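Side-chain contacts in response regulator receiver protein (Desulfuromonas acetoxidans, PDB 2ZAY), which is the receiver domain of a larger signalling protein, a CheY-like module whose relatives usually take up a phosphoryl group in two-component signalling: residues I42-V47 with M68-S73; V47-H52 with P78-I83; G90-K95 with F108-V113. All blocks are in the same frame, centred on the assembly; numbering follows the deposited sequence.

Contact 1: residues I42-V47 with M68-S73; sequences IEAVPV and MDLFNS
Val45 and Leu70 carry this contact, a meeting of two nearly parallel helices through short branched hydrocarbon side chains. Leucine suits the second helix because it can reach: its CG stands anti to the backbone N (chi1 177°), which carries the forked end across toward residues 42-47 although the CB itself does not point straight at them. From there CD1 presses on Val45 CG2 at 3.4 Å, a separation tighter than usual for two methyl carbons. The two side chains slide past each other in opposite directions, a methyl of each meeting on the way.

Valine is bulky close to its backbone and has few ways to move once its helix is formed. Its CG1 lies anti to the backbone N, leaving CG2, beside that N, as the methyl that does the touching. The same CG2 also reaches Ser73 CB at 4.0 Å, one helical turn further along from Leu70. Ala44 completes the apolar patch: its CB lies 4.1 Å from Leu70 CD1 and equally far from Leu70 CD2, and a residue with no more than a methyl lets both branches of the leucine come up to the helix.

Ser73 offers its CB to the valine while its hydroxyl turns back on its own helix, where OG donates to Asp69 O at 3.0 Å. That carbonyl therefore takes two donors, Ser73 N and Ser73 OG, from opposite faces of its plane.

The axes of the two short segments approach to 10.2 Å and cross at -23°. Helices 41-51 and 67-75 are neighbours on one face of the five-stranded parallel sheet of the CheY-like alpha/beta receiver fold; Ala44 and Leu70 both rest on Val14 of strand 9-14, while Phe71 turns to Met103 of helix 94-103.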
# COMPACT_ATOMS: atom_id res chain seq x y z
N ILE A 42 -8.83 5.78 -8.08
CA ILE A 42 -10.22 6.19 -8.14
C ILE A 42 -11.14 5.37 -7.23
O ILE A 42 -11.95 5.93 -6.50
CB ILE A 42 -10.75 6.11 -9.58
CG1 ILE A 42 -10.03 7.15 -10.45
CG2 ILE A 42 -12.26 6.32 -9.60
CD1 ILE A 42 -10.18 6.91 -11.94
N GLU A 43 -11.02 4.05 -7.27
CA GLU A 43 -11.86 3.22 -6.41
C GLU A 43 -11.26 3.05 -5.02
O GLU A 43 -11.99 2.86 -4.04
CB GLU A 43 -12.10 1.84 -7.03
CG GLU A 43 -10.85 1.03 -7.33
CD GLU A 43 -11.17 -0.44 -7.61
OE1 GLU A 43 -10.31 -1.14 -8.19
OE2 GLU A 43 -12.27 -0.89 -7.23
N ALA A 44 -9.93 3.13 -4.93
CA ALA A 44 -9.23 2.96 -3.66
C ALA A 44 -9.68 3.85 -2.51
O ALA A 44 -9.86 3.37 -1.39
CB ALA A 44 -7.72 3.13 -3.88
N VAL A 45 -9.86 5.15 -2.77
CA VAL A 45 -10.27 6.07 -1.71
C VAL A 45 -11.62 5.73 -1.07
O VAL A 45 -11.70 5.54 0.15
CB VAL A 45 -10.29 7.53 -2.21
CG1 VAL A 45 -10.76 8.45 -1.10
CG2 VAL A 45 -8.89 7.94 -2.68
N PRO A 46 -12.69 5.66 -1.86
CA PRO A 46 -14.00 5.33 -1.27
C PRO A 46 -13.97 3.95 -0.60
O PRO A 46 -14.59 3.74 0.44
CB PRO A 46 -14.94 5.36 -2.48
CG PRO A 46 -14.28 6.37 -3.39
CD PRO A 46 -12.83 5.97 -3.30
N VAL A 47 -13.26 3.01 -1.22
CA VAL A 47 -13.16 1.67 -0.65
C VAL A 47 -12.44 1.73 0.71
O VAL A 47 -12.86 1.08 1.66
CB VAL A 47 -12.39 0.71 -1.58
CG1 VAL A 47 -12.13 -0.62 -0.87
CG2 VAL A 47 -13.21 0.45 -2.84
N MET A 68 1.15 9.07 -4.64
CA MET A 68 1.26 10.28 -3.82
C MET A 68 -0.08 11.01 -3.77
O MET A 68 -0.43 11.61 -2.76
CB MET A 68 2.34 11.22 -4.36
CG MET A 68 3.77 10.76 -4.10
SD MET A 68 5.02 11.98 -4.61
CE MET A 68 4.89 11.84 -6.39
N ASP A 69 -0.83 10.95 -4.88
CA ASP A 69 -2.14 11.59 -4.94
C ASP A 69 -3.08 10.86 -4.00
O ASP A 69 -3.87 11.47 -3.28
CB ASP A 69 -2.71 11.54 -6.36
CG ASP A 69 -1.97 12.44 -7.33
OD1 ASP A 69 -1.62 13.57 -6.93
OD2 ASP A 69 -1.74 12.02 -8.48
N LEU A 70 -2.99 9.53 -4.02
CA LEU A 70 -3.82 8.69 -3.16
C LEU A 70 -3.47 8.99 -1.70
O LEU A 70 -4.35 9.17 -0.87
CB LEU A 70 -3.58 7.21 -3.45
CG LEU A 70 -4.33 6.20 -2.56
CD1 LEU A 70 -5.82 6.49 -2.61
CD2 LEU A 70 -4.05 4.77 -3.02
N PHE A 71 -2.17 9.05 -1.41
CA PHE A 71 -1.72 9.34 -0.05
C PHE A 71 -2.36 10.65 0.43
O PHE A 71 -2.90 10.72 1.54
CB PHE A 71 -0.20 9.48 -0.02
CG PHE A 71 0.35 9.70 1.37
CD1 PHE A 71 0.65 8.62 2.19
CD2 PHE A 71 0.57 10.99 1.84
CE1 PHE A 71 1.17 8.82 3.47
CE2 PHE A 71 1.08 11.20 3.12
CZ PHE A 71 1.39 10.11 3.94
N ASN A 72 -2.28 11.69 -0.40
CA ASN A 72 -2.84 12.99 -0.02
C ASN A 72 -4.36 12.94 0.15
O ASN A 72 -4.90 13.57 1.06
CB ASN A 72 -2.49 14.06 -1.06
CG ASN A 72 -1.01 14.39 -1.10
OD1 ASN A 72 -0.32 14.31 -0.08
ND2 ASN A 72 -0.51 14.78 -2.27
N SER A 73 -5.04 12.20 -0.72
CA SER A 73 -6.50 12.10 -0.63
C SER A 73 -6.92 11.40 0.66
O SER A 73 -7.91 11.77 1.29
CB SER A 73 -7.05 11.34 -1.83
OG SER A 73 -6.82 12.07 -3.02

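Contact 2: residues V47-H52 with P78-I83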
# COMPACT_ATOMS: atom_id res chain seq x y z
N VAL A 47 -13.26 3.01 -1.22
CA VAL A 47 -13.16 1.67 -0.65
C VAL A 47 -12.44 1.73 0.71
O VAL A 47 -12.86 1.08 1.66
CB VAL A 47 -12.39 0.71 -1.58
CG1 VAL A 47 -12.13 -0.62 -0.87
CG2 VAL A 47 -13.21 0.45 -2.84
N ALA A 48 -11.38 2.53 0.79
CA ALA A 48 -10.65 2.64 2.05
C ALA A 48 -11.54 3.22 3.14
O ALA A 48 -11.55 2.73 4.27
CB ALA A 48 -9.42 3.52 1.87
N VAL A 49 -12.29 4.26 2.80
CA VAL A 49 -13.17 4.91 3.76
C VAL A 49 -14.23 3.96 4.32
O VAL A 49 -14.57 4.05 5.49
CB VAL A 49 -13.86 6.15 3.11
CG1 VAL A 49 -14.95 6.69 4.03
CG2 VAL A 49 -12.81 7.23 2.85
N LYS A 50 -14.73 3.03 3.51
CA LYS A 50 -15.75 2.12 4.00
C LYS A 50 -15.25 0.77 4.53
O LYS A 50 -15.96 0.11 5.28
CB LYS A 50 -16.83 1.89 2.94
CG LYS A 50 -16.35 1.30 1.64
CD LYS A 50 -17.48 1.35 0.60
CE LYS A 50 -17.05 0.77 -0.73
NZ LYS A 50 -18.18 0.82 -1.71
N THR A 51 -14.04 0.37 4.15
CA THR A 51 -13.52 -0.91 4.61
C THR A 51 -12.50 -0.76 5.74
O THR A 51 -12.13 -1.74 6.38
CB THR A 51 -12.86 -1.72 3.47
OG1 THR A 51 -11.63 -1.09 3.08
CG2 THR A 51 -13.79 -1.80 2.26
N HIS A 52 -12.03 0.47 5.96
CA HIS A 52 -11.10 0.73 7.05
C HIS A 52 -9.92 -0.25 7.13
O HIS A 52 -9.72 -0.91 8.15
CB HIS A 52 -11.85 0.70 8.38
CG HIS A 52 -13.10 1.52 8.37
ND1 HIS A 52 -13.10 2.89 8.54
CD2 HIS A 52 -14.40 1.18 8.17
CE1 HIS A 52 -14.33 3.35 8.43
NE2 HIS A 52 -15.14 2.33 8.21
N PRO A 78 -10.83 12.07 7.98
CA PRO A 78 -10.46 11.66 9.34
C PRO A 78 -10.50 10.15 9.54
O PRO A 78 -9.78 9.62 10.38
CB PRO A 78 -11.49 12.38 10.21
CG PRO A 78 -11.73 13.66 9.44
CD PRO A 78 -11.85 13.14 8.01
N GLN A 79 -11.32 9.45 8.77
CA GLN A 79 -11.41 8.00 8.91
C GLN A 79 -10.14 7.29 8.43
O GLN A 79 -9.75 6.27 8.99
CB GLN A 79 -12.60 7.45 8.12
CG GLN A 79 -13.96 7.86 8.65
CD GLN A 79 -14.18 7.41 10.08
OE1 GLN A 79 -14.02 6.23 10.41
NE2 GLN A 79 -14.56 8.35 10.94
N THR A 80 -9.50 7.86 7.41
CA THR A 80 -8.31 7.24 6.82
C THR A 80 -6.98 7.99 6.98
O THR A 80 -5.93 7.46 6.61
CB THR A 80 -8.54 7.04 5.32
OG1 THR A 80 -8.80 8.31 4.71
CG2 THR A 80 -9.74 6.12 5.10
N ALA A 81 -7.03 9.20 7.52
CA ALA A 81 -5.85 10.04 7.68
C ALA A 81 -4.68 9.47 8.47
O ALA A 81 -3.54 9.91 8.29
CB ALA A 81 -6.25 11.38 8.25
N SER A 82 -4.95 8.52 9.36
CA SER A 82 -3.88 7.93 10.16
C SER A 82 -3.50 6.51 9.75
O SER A 82 -2.61 5.92 10.35
CB SER A 82 -4.24 7.95 11.65
OG SER A 82 -4.20 9.27 12.16
N ILE A 83 -4.17 5.95 8.74
CA ILE A 83 -3.84 4.59 8.30
C ILE A 83 -2.45 4.61 7.66
O ILE A 83 -2.17 5.46 6.82
CB ILE A 83 -4.84 4.08 7.25
CG1 ILE A 83 -6.24 3.96 7.88
CG2 ILE A 83 -4.36 2.73 6.71
CD1 ILE A 83 -7.34 3.61 6.86
O HOH W 1 -10.63 3.68 9.08
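Thr80 has its OG1 between the backbone N and the carbonyl carbon (chi1 59°), a rotation that leaves CG2 beside the N, anti to the carbonyl carbon, where it touches helix 41-51. This methyl lies 3.9 Å from Val49 CA, meets Val49 CG2 at 4.0 Å and approaches Ala48 CB at 4.2 Å, the valine and threonine side chains crossing at about a right angle. Threonine fits because its two branches part company: the methyl packs on the helix, and OG1 hydrogen-bonds Leu74 O.

Gln79, bent at chi2 (-59°), brings OE1 within 3.5 Å of His52 CE1. The amide and ring planes stand 86° apart; no hydrogen bond joins them. Val49 O lies over one face of the His52 ring, offset toward the rim. A water at the ring edge, in its plane, sits 2.6 Å from His52 ND1 and donates to Gln79 O at 2.7 Å.

The contact thus joins the C-terminal end of helix 41-51 to the receiver-fold loop between helix 67-75 and strand 85-89. Methyl packing sets their spacing, while the bridging water probably leaves His52 and Gln79 more freedom to adjust than a direct bond would.

Contact 3: residues G90-K95 with F108-V113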
# COMPACT_ATOMS: atom_id res chain seq x y z
N GLY A 90 8.28 0.44 -9.03
CA GLY A 90 9.08 -0.27 -10.00
C GLY A 90 10.27 0.56 -10.46
O GLY A 90 11.05 0.11 -11.29
N ARG A 91 10.40 1.77 -9.92
CA ARG A 91 11.51 2.64 -10.27
C ARG A 91 12.51 2.61 -9.13
O ARG A 91 13.67 2.23 -9.30
CB ARG A 91 11.02 4.07 -10.51
CG ARG A 91 9.97 4.15 -11.60
CD ARG A 91 9.61 5.57 -11.97
NE ARG A 91 8.75 5.58 -13.15
CZ ARG A 91 8.36 6.67 -13.79
NH1 ARG A 91 8.75 7.87 -13.38
NH2 ARG A 91 7.58 6.56 -14.86
N ALA A 92 12.05 3.00 -7.95
CA ALA A 92 12.88 2.97 -6.76
C ALA A 92 14.25 3.65 -6.85
O ALA A 92 15.27 3.07 -6.45
CB ALA A 92 13.05 1.52 -6.32
N THR A 93 14.28 4.87 -7.37
CA THR A 93 15.53 5.61 -7.40
C THR A 93 15.71 6.04 -5.94
O THR A 93 14.75 6.01 -5.17
CB THR A 93 15.42 6.86 -8.28
OG1 THR A 93 14.28 7.63 -7.85
CG2 THR A 93 15.25 6.48 -9.75
N ALA A 94 16.93 6.42 -5.56
CA ALA A 94 17.18 6.86 -4.19
C ALA A 94 16.36 8.11 -3.93
O ALA A 94 15.81 8.28 -2.84
CB ALA A 94 18.67 7.16 -3.99
N LYS A 95 16.27 8.97 -4.93
CA LYS A 95 15.51 10.21 -4.80
C LYS A 95 14.03 9.94 -4.62
O LYS A 95 13.37 10.63 -3.86
CB LYS A 95 15.74 11.11 -6.01
CG LYS A 95 15.06 12.47 -5.88
CD LYS A 95 15.34 13.37 -7.07
CE LYS A 95 16.81 13.78 -7.14
NZ LYS A 95 17.17 14.78 -6.10
N PHE A 108 8.82 1.93 2.10
CA PHE A 108 9.00 1.96 0.65
C PHE A 108 9.62 0.63 0.23
O PHE A 108 10.66 0.23 0.76
CB PHE A 108 9.91 3.11 0.26
CG PHE A 108 10.18 3.21 -1.21
CD1 PHE A 108 9.37 3.98 -2.03
CD2 PHE A 108 11.25 2.52 -1.78
CE1 PHE A 108 9.62 4.07 -3.41
CE2 PHE A 108 11.52 2.60 -3.15
CZ PHE A 108 10.70 3.38 -3.96
N ILE A 109 9.00 -0.05 -0.72
CA ILE A 109 9.49 -1.34 -1.19
C ILE A 109 9.65 -1.34 -2.69
O ILE A 109 8.71 -1.05 -3.43
CB ILE A 109 8.53 -2.47 -0.80
CG1 ILE A 109 8.26 -2.44 0.71
CG2 ILE A 109 9.12 -3.83 -1.20
CD1 ILE A 109 7.22 -3.45 1.16
N ALA A 110 10.85 -1.68 -3.15
CA ALA A 110 11.13 -1.72 -4.58
C ALA A 110 10.65 -3.02 -5.22
O ALA A 110 10.86 -4.11 -4.68
CB ALA A 110 12.63 -1.55 -4.82
N LYS A 111 10.00 -2.89 -6.37
CA LYS A 111 9.54 -4.05 -7.13
C LYS A 111 10.80 -4.61 -7.82
O LYS A 111 11.79 -3.89 -7.96
CB LYS A 111 8.52 -3.64 -8.19
CG LYS A 111 7.13 -3.26 -7.67
CD LYS A 111 6.28 -2.73 -8.82
CE LYS A 111 4.80 -3.09 -8.66
NZ LYS A 111 4.19 -2.56 -7.42
N PRO A 112 10.77 -5.88 -8.25
CA PRO A 112 9.66 -6.82 -8.11
C PRO A 112 9.43 -7.16 -6.65
O PRO A 112 10.36 -7.15 -5.84
CB PRO A 112 10.11 -8.01 -8.94
CG PRO A 112 11.59 -7.98 -8.79
CD PRO A 112 11.89 -6.52 -8.96
N VAL A 113 8.18 -7.47 -6.32
CA VAL A 113 7.81 -7.80 -4.96
C VAL A 113 8.14 -9.24 -4.57
O VAL A 113 7.90 -10.17 -5.34
CB VAL A 113 6.30 -7.59 -4.75
CG1 VAL A 113 5.91 -7.93 -3.32
CG2 VAL A 113 5.94 -6.15 -5.08
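Ala92 is where the apolar contacts converge. Its CB lies 3.4 Å from Ala110 CB, closer than two methyl carbons usually come, and 3.7 Å from Phe108 CE2. Alanine suits the spot, since the chain runs so near the strand that little more than a methyl enters between the two partners.

The aromatic contact is made by the rim of the Phe108 ring and not by its face: Ala92 CA sits at the edge, in the ring plane, 3.6 Å from Phe108 CZ. With CG anti to the backbone N (chi1 179°), the ring stretches away from the strand to bring CE2 and CZ up against Ala92. In CheY-like receivers the corresponding position is commonly an aromatic residue that takes part in signalling; a similar role here is only inferred. With the ring cut back to an alanine here, Ala92 would probably lose the edge it packs on, and a gap would be likely to open between strand 107-110 and the loop that leads into helix 94-103.

The aliphatic part of Lys111 supplies the third kind of contact. Its CB is 3.9 Å from Gly90 CA and its CD 3.8 Å from Gly90 N, so the chain passes alongside the glycine backbone. Bends at chi3 and chi4 then lead the amine away to a salt bridge with Asp15. The peptide between Lys111 and Pro112 is cis, as is characteristic of the Lys-Pro pair in receiver domains.

The contact joins the loop after strand 85-89 to strand 107-110, both parts of the beta-alpha-beta unit with helix 94-103. Thr93 N-caps the helix through Glu96 N, and Phe108 also packs on Leu100 of that helix. On the other side of the edge strand, Ile109 faces Leu118 of helix 115-129.

Overall arrangement
Contacts 1 and 2 follow one another along helix 41-51, with centres 10 Å apart and Val47 common to their segments. Both are partly buried, yet their chemistry shifts along the helix: contact 1 joins it to helix 67-75 through carbon-to-carbon contacts, with no hydrogen bond across it, whereas contact 2, at its C-terminal end, pairs methyl packing with a water bridge to the loop before strand 85-89. Contact 3 is a surface contact some 25 Å from contact 2, centre to centre, on the opposite side of the chain's centre. It holds none of the elements joined by the other two and mixes exposed and buried residues at the edge of the sheet.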